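Local atomic coordinates of proline dehydrogenase (Deinococcus radiodurans, PDB entry 4H6Q), a protein that catalyses the FAD-dependent oxidation of L-proline to delta-1-pyrroline-5-carboxylate, passing electrons to a quinone, as the first step of proline breakdown to glutamate. Residues 95-100 with 132-137. Numbering follows the deposited sequence.
Sequences PYVSIK and GFICLD. With TFB (tetrahydrofuran-2-carboxylic acid), chain D; FAD (flavin-adenine dinucleotide), chain C.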
ATOM      1  N   PRO A  95      11.505  -7.417   5.080  1.00 14.59           N
ATOM      2  CA  PRO A  95      10.126  -6.992   5.360  1.00 13.89           C
ATOM      3  C   PRO A  95       9.766  -5.695   4.639  1.00 14.31           C
ATOM      4  O   PRO A  95      10.498  -4.643   4.656  1.00 17.80           O
ATOM      5  CB  PRO A  95      10.109  -6.851   6.891  1.00 17.83           C
ATOM      6  CG  PRO A  95      11.319  -7.554   7.386  1.00 18.53           C
ATOM      7  CD  PRO A  95      12.327  -7.480   6.292  1.00 15.12           C
ATOM      8  N   TYR A  96       8.737  -5.791   3.835  1.00  9.69           N
ATOM      9  CA  TYR A  96       8.112  -4.610   3.228  1.00  8.34           C
ATOM     10  C   TYR A  96       6.624  -4.843   3.448  1.00  7.60           C
ATOM     11  O   TYR A  96       6.077  -5.792   2.890  1.00  9.09           O
ATOM     12  CB  TYR A  96       8.462  -4.528   1.744  1.00  8.11           C
ATOM     13  CG  TYR A  96       8.043  -3.255   1.059  1.00  8.12           C
ATOM     14  CD1 TYR A  96       9.019  -2.420   0.503  1.00  8.77           C
ATOM     15  CD2 TYR A  96       6.685  -2.870   0.959  1.00  8.80           C
ATOM     16  CE1 TYR A  96       8.669  -1.247  -0.209  1.00  9.12           C
ATOM     17  CE2 TYR A  96       6.327  -1.658   0.309  1.00  8.90           C
ATOM     18  CZ  TYR A  96       7.314  -0.885  -0.286  1.00  8.33           C
ATOM     19  OH  TYR A  96       6.931   0.252  -0.986  1.00  9.56           O
ATOM     20  N   VAL A  97       6.010  -4.023   4.300  1.00  8.24           N
ATOM     21  CA  VAL A  97       4.647  -4.265   4.775  1.00  8.07           C
ATOM     22  C   VAL A  97       3.870  -2.949   4.693  1.00  8.27           C
ATOM     23  O   VAL A  97       4.393  -1.881   5.085  1.00  9.59           O
ATOM     24  CB  VAL A  97       4.654  -4.818   6.246  1.00  8.85           C
ATOM     25  CG1 VAL A  97       3.268  -4.921   6.812  1.00 10.83           C
ATOM     26  CG2 VAL A  97       5.392  -6.149   6.325  1.00 10.45           C
ATOM     27  N   SER A  98       2.601  -3.055   4.269  1.00  8.22           N
ATOM     28  CA  SER A  98       1.666  -1.933   4.280  1.00  7.86           C
ATOM     29  C   SER A  98       0.671  -2.118   5.368  1.00  8.73           C
ATOM     30  O   SER A  98       0.095  -3.208   5.501  1.00 10.84           O
ATOM     31  CB  SER A  98       0.972  -1.799   2.911  1.00  9.00           C
ATOM     32  OG  SER A  98       1.910  -1.434   1.875  1.00  9.07           O
ATOM     33  N   ILE A  99       0.472  -1.056   6.142  1.00  8.33           N
ATOM     34  CA  ILE A  99      -0.535  -1.052   7.210  1.00  9.27           C
ATOM     35  C   ILE A  99      -1.517   0.074   6.986  1.00 10.00           C
ATOM     36  O   ILE A  99      -1.180   1.153   6.470  1.00 10.08           O
ATOM     37  CB  ILE A  99       0.091  -0.948   8.627  1.00  9.28           C
ATOM     38  CG1 ILE A  99       0.820   0.385   8.853  1.00 10.10           C
ATOM     39  CG2 ILE A  99       1.042  -2.157   8.863  1.00 11.30           C
ATOM     40  CD1 ILE A  99       1.361   0.560  10.289  1.00 12.26           C
ATOM     41  N   LYS A 100      -2.763  -0.168   7.423  1.00 11.49           N
ATOM     42  CA  LYS A 100      -3.792   0.872   7.547  1.00 11.45           C
ATOM     43  C   LYS A 100      -3.804   1.325   8.992  1.00 11.30           C
ATOM     44  O   LYS A 100      -3.975   0.505   9.910  1.00 11.83           O
ATOM     45  CB  LYS A 100      -5.175   0.274   7.192  1.00 12.46           C
ATOM     46  CG  LYS A 100      -5.328   0.158   5.668  1.00 12.86           C
ATOM     47  CD  LYS A 100      -6.597  -0.584   5.305  1.00 14.45           C
ATOM     48  CE  LYS A 100      -6.822  -0.571   3.792  1.00 13.67           C
ATOM     49  NZ  LYS A 100      -5.726  -1.169   2.984  1.00 16.02           N
ATOM     50  N   GLY A 132      14.034  -3.387   6.839  1.00 17.48           N
ATOM     51  CA  GLY A 132      12.769  -3.301   6.112  1.00 16.48           C
ATOM     52  C   GLY A 132      12.109  -1.945   6.016  1.00 15.13           C
ATOM     53  O   GLY A 132      12.713  -0.870   6.308  1.00 19.06           O
ATOM     54  N   PHE A 133      10.829  -1.976   5.589  1.00 11.57           N
ATOM     55  CA  PHE A 133      10.107  -0.782   5.202  1.00 10.09           C
ATOM     56  C   PHE A 133       8.623  -0.940   5.511  1.00  8.92           C
ATOM     57  O   PHE A 133       8.057  -2.038   5.229  1.00  9.88           O
ATOM     58  CB  PHE A 133      10.301  -0.533   3.692  1.00 10.51           C
ATOM     59  CG  PHE A 133       9.640   0.713   3.173  1.00  9.39           C
ATOM     60  CD1 PHE A 133      10.299   1.938   3.215  1.00 12.12           C
ATOM     61  CD2 PHE A 133       8.362   0.648   2.625  1.00 10.52           C
ATOM     62  CE1 PHE A 133       9.680   3.091   2.677  1.00 12.54           C
ATOM     63  CE2 PHE A 133       7.751   1.770   2.107  1.00 12.48           C
ATOM     64  CZ  PHE A 133       8.405   2.991   2.142  1.00 13.55           C
ATOM     65  N   ILE A 134       7.987   0.136   5.991  1.00  8.37           N
ATOM     66  CA  ILE A 134       6.534   0.122   6.216  1.00  7.91           C
ATOM     67  C   ILE A 134       5.915   1.236   5.411  1.00  8.18           C
ATOM     68  O   ILE A 134       6.378   2.387   5.492  1.00  9.13           O
ATOM     69  CB  ILE A 134       6.226   0.392   7.712  1.00  8.42           C
ATOM     70  CG1 ILE A 134       6.836  -0.684   8.640  1.00  8.95           C
ATOM     71  CG2 ILE A 134       4.715   0.521   7.951  1.00 10.37           C
ATOM     72  CD1 ILE A 134       6.383  -2.155   8.299  1.00  9.25           C
ATOM     73  N   CYS A 135       4.846   0.912   4.673  1.00  8.14           N
ATOM     74  CA  CYS A 135       4.022   1.935   4.056  1.00  8.75           C
ATOM     75  C   CYS A 135       2.749   2.173   4.877  1.00  7.90           C
ATOM     76  O   CYS A 135       2.059   1.199   5.230  1.00  9.86           O
ATOM     77  CB  CYS A 135       3.638   1.556   2.612  1.00  9.02           C
ATOM     78  SG  CYS A 135       2.586   2.837   1.827  1.00 10.05           S
ATOM     79  N   LEU A 136       2.445   3.436   5.176  1.00  8.06           N
ATOM     80  CA  LEU A 136       1.155   3.839   5.761  1.00  8.91           C
ATOM     81  C   LEU A 136       0.180   4.050   4.605  1.00  9.23           C
ATOM     82  O   LEU A 136       0.251   5.066   3.881  1.00 10.16           O
ATOM     83  CB  LEU A 136       1.304   5.136   6.567  1.00  9.48           C
ATOM     84  CG  LEU A 136       2.493   5.112   7.557  1.00  9.85           C
ATOM     85  CD1 LEU A 136       2.639   6.470   8.217  1.00 12.14           C
ATOM     86  CD2 LEU A 136       2.357   4.002   8.616  1.00 11.19           C
ATOM     87  N   ASP A 137      -0.735   3.072   4.394  1.00  9.81           N
ATOM     88  CA  ASP A 137      -1.755   3.197   3.340  1.00  9.86           C
ATOM     89  C   ASP A 137      -2.622   4.447   3.623  1.00 11.04           C
ATOM     90  O   ASP A 137      -2.786   4.885   4.773  1.00 11.91           O
ATOM     91  CB  ASP A 137      -2.665   1.974   3.354  1.00  9.22           C
ATOM     92  CG  ASP A 137      -2.049   0.735   2.742  1.00  9.40           C
ATOM     93  OD1 ASP A 137      -0.966   0.783   2.116  1.00 11.68           O
ATOM     94  OD2 ASP A 137      -2.743  -0.339   2.898  1.00 11.46           O
TER
HETATM   95  OA  TFB D2002      -5.439   0.130  -0.213  1.00 14.14           O
HETATM   96  CA  TFB D2002      -6.334  -0.381  -1.193  1.00 13.25           C
HETATM   97  C   TFB D2002      -7.449  -1.171  -0.539  1.00 14.02           C
HETATM   98  OB  TFB D2002      -8.465  -1.465  -1.223  1.00 14.79           O
HETATM   99  CB  TFB D2002      -5.551  -1.262  -2.070  1.00 13.64           C
HETATM  100  CG  TFB D2002      -4.415  -1.652  -1.242  1.00 13.68           C
HETATM  101  CD  TFB D2002      -4.231  -0.625  -0.193  1.00 13.90           C
HETATM  102  OXT TFB D2002      -7.390  -1.546   0.690  1.00 14.34           O
HETATM  103  PA  FAD C2001      -8.530   1.912 -13.055  0.55 14.40           P
HETATM  104  O1A FAD C2001      -8.656   3.140 -13.962  0.55 15.96           O
HETATM  105  O2A FAD C2001      -9.557   1.711 -12.017  0.55 18.64           O
HETATM  106  O5B FAD C2001      -8.432   0.600 -13.780  0.55 12.22           O
HETATM  107  C5B FAD C2001      -7.482   0.435 -14.821  0.55 12.38           C
HETATM  108  C4B FAD C2001      -7.521  -0.944 -15.447  0.55 11.53           C
HETATM  109  O4B FAD C2001      -6.896  -1.833 -14.549  0.55 10.79           O
HETATM  110  C3B FAD C2001      -8.887  -1.502 -15.623  0.55 13.61           C
HETATM  111  O3B FAD C2001      -9.561  -1.063 -16.791  0.55 16.46           O
HETATM  112  C2B FAD C2001      -8.600  -2.955 -15.604  0.55 11.61           C
HETATM  113  O2B FAD C2001      -7.978  -3.390 -16.793  0.55 15.55           O
HETATM  114  C1B FAD C2001      -7.607  -3.035 -14.488  0.55 10.69           C
HETATM  115  N9A FAD C2001      -8.212  -3.175 -13.164  0.55  9.62           N
HETATM  116  C8A FAD C2001      -8.084  -2.292 -12.093  0.55 10.01           C
HETATM  117  N7A FAD C2001      -8.755  -2.716 -11.021  0.55  9.02           N
HETATM  118  C5A FAD C2001      -9.323  -3.939 -11.366  0.55  7.85           C
HETATM  119  C6A FAD C2001     -10.124  -4.846 -10.697  0.55  9.64           C
HETATM  120  N6A FAD C2001     -10.513  -4.640  -9.339  0.55 10.71           N
HETATM  121  N1A FAD C2001     -10.521  -5.947 -11.355  0.55 10.89           N
HETATM  122  C2A FAD C2001     -10.165  -6.188 -12.633  0.55 12.06           C
HETATM  123  N3A FAD C2001      -9.397  -5.340 -13.335  0.55 10.34           N
HETATM  124  C4A FAD C2001      -8.973  -4.245 -12.714  0.55  9.21           C
HETATM  125  N1  FAD C2001      -5.942   3.520  -3.019  0.55  8.53           N
HETATM  126  C2  FAD C2001      -6.099   4.126  -1.812  0.55  8.69           C
HETATM  127  O2  FAD C2001      -7.096   4.971  -1.697  0.55  7.61           O
HETATM  128  N3  FAD C2001      -5.259   3.905  -0.754  0.55  9.52           N
HETATM  129  C4  FAD C2001      -4.188   3.025  -0.858  0.55  9.88           C
HETATM  130  O4  FAD C2001      -3.383   2.804   0.200  0.55 10.22           O
HETATM  131  C4X FAD C2001      -3.979   2.339  -2.135  0.55  9.57           C
HETATM  132  N5  FAD C2001      -2.938   1.460  -2.298  0.55  8.53           N
HETATM  133  C5X FAD C2001      -2.782   0.885  -3.539  0.55  6.88           C
HETATM  134  C6  FAD C2001      -1.721  -0.011  -3.743  0.55  6.56           C
HETATM  135  C7  FAD C2001      -1.521  -0.594  -5.020  0.55  7.52           C
HETATM  136  C7M FAD C2001      -0.366  -1.568  -5.245  0.55  9.74           C
HETATM  137  C8  FAD C2001      -2.406  -0.259  -6.073  0.55  6.68           C
HETATM  138  C8M FAD C2001      -2.227  -0.849  -7.446  0.55  6.42           C
HETATM  139  C9  FAD C2001      -3.485   0.610  -5.849  0.55  7.04           C
HETATM  140  C9A FAD C2001      -3.661   1.191  -4.608  0.55  8.79           C
HETATM  141  N10 FAD C2001      -4.733   2.087  -4.425  0.55 11.44           N
HETATM  142  C10 FAD C2001      -4.902   2.655  -3.187  0.55  9.36           C
HETATM  143  C1' FAD C2001      -5.630   2.458  -5.507  0.55 13.33           C
HETATM  144  C2' FAD C2001      -6.953   1.761  -5.571  0.55 16.62           C
HETATM  145  O2' FAD C2001      -6.736   0.455  -5.051  0.55 17.79           O
HETATM  146  C3' FAD C2001      -7.268   2.069  -7.055  0.55 19.73           C
HETATM  147  O3' FAD C2001      -8.112   3.159  -7.275  0.55 17.45           O
HETATM  148  C4' FAD C2001      -7.663   0.939  -7.923  0.55 21.36           C
HETATM  149  O4' FAD C2001      -6.605   0.051  -7.856  0.55 21.81           O
HETATM  150  C5' FAD C2001      -7.866   1.464  -9.337  0.55 18.59           C
HETATM  151  O5' FAD C2001      -7.096   0.698 -10.211  0.55 13.44           O
HETATM  152  P   FAD C2001      -6.159   1.346 -11.324  0.55 10.42           P
HETATM  153  O1P FAD C2001      -5.191   2.499 -10.920  0.55  9.51           O
HETATM  154  O2P FAD C2001      -5.625   0.094 -12.070  0.55 13.71           O
HETATM  155  O3P FAD C2001      -7.134   1.968 -12.451  0.55 13.05           O
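F133 begins the pairing of 132-137 with 95-100: its N donates to P95 O, its O accepts from V97 N, and its ring packs on Y96. F133 CD2 sits 3.4 Å above one face of the Y96 ring, toward the rim; the planes are inclined at 34°, an oblique aromatic pair. Both rings have CG anti to the backbone N (chi1 -178° for F133) and run side by side. I134 faces the other way, its CD1 3.8 Å from V97 CB and its CG2 against I99 CG1. C135 continues the alternation: its N donates a hydrogen bond to V97 O, its O receives I99 N at 2.9 Å, nearly in line with the carbonyl, and its CB touches S98 OG, a hydroxyl held by N60 OD1 and R189 NH1. L136 CD2 lies 3.9 Å from I99 CG1. D137 N donates a hydrogen bond to I99 O, and OD2 forms a salt bridge with K100 NZ (3.1 Å) on its anti side, 24° out of the carboxylate plane. K100 NZ also donates to tetrahydrofuran-2-carboxylic acid OXT (2.9 Å), and D137 CB lies 3.3 Å from flavin O4; Y280 OH hydrogen-bonds D137 OD2, and R189 NH2 forms a salt bridge with OD1. These neighbouring parallel strands thus deliver substrate-binding K100 and D137, probably catalytic as in relatives, to the C-terminal end of the beta8-alpha8 barrel. Strands 58-63 and 163-168 flank the pair, while helices 71-90 and 115-129 cover the V97, I99 and I134 face.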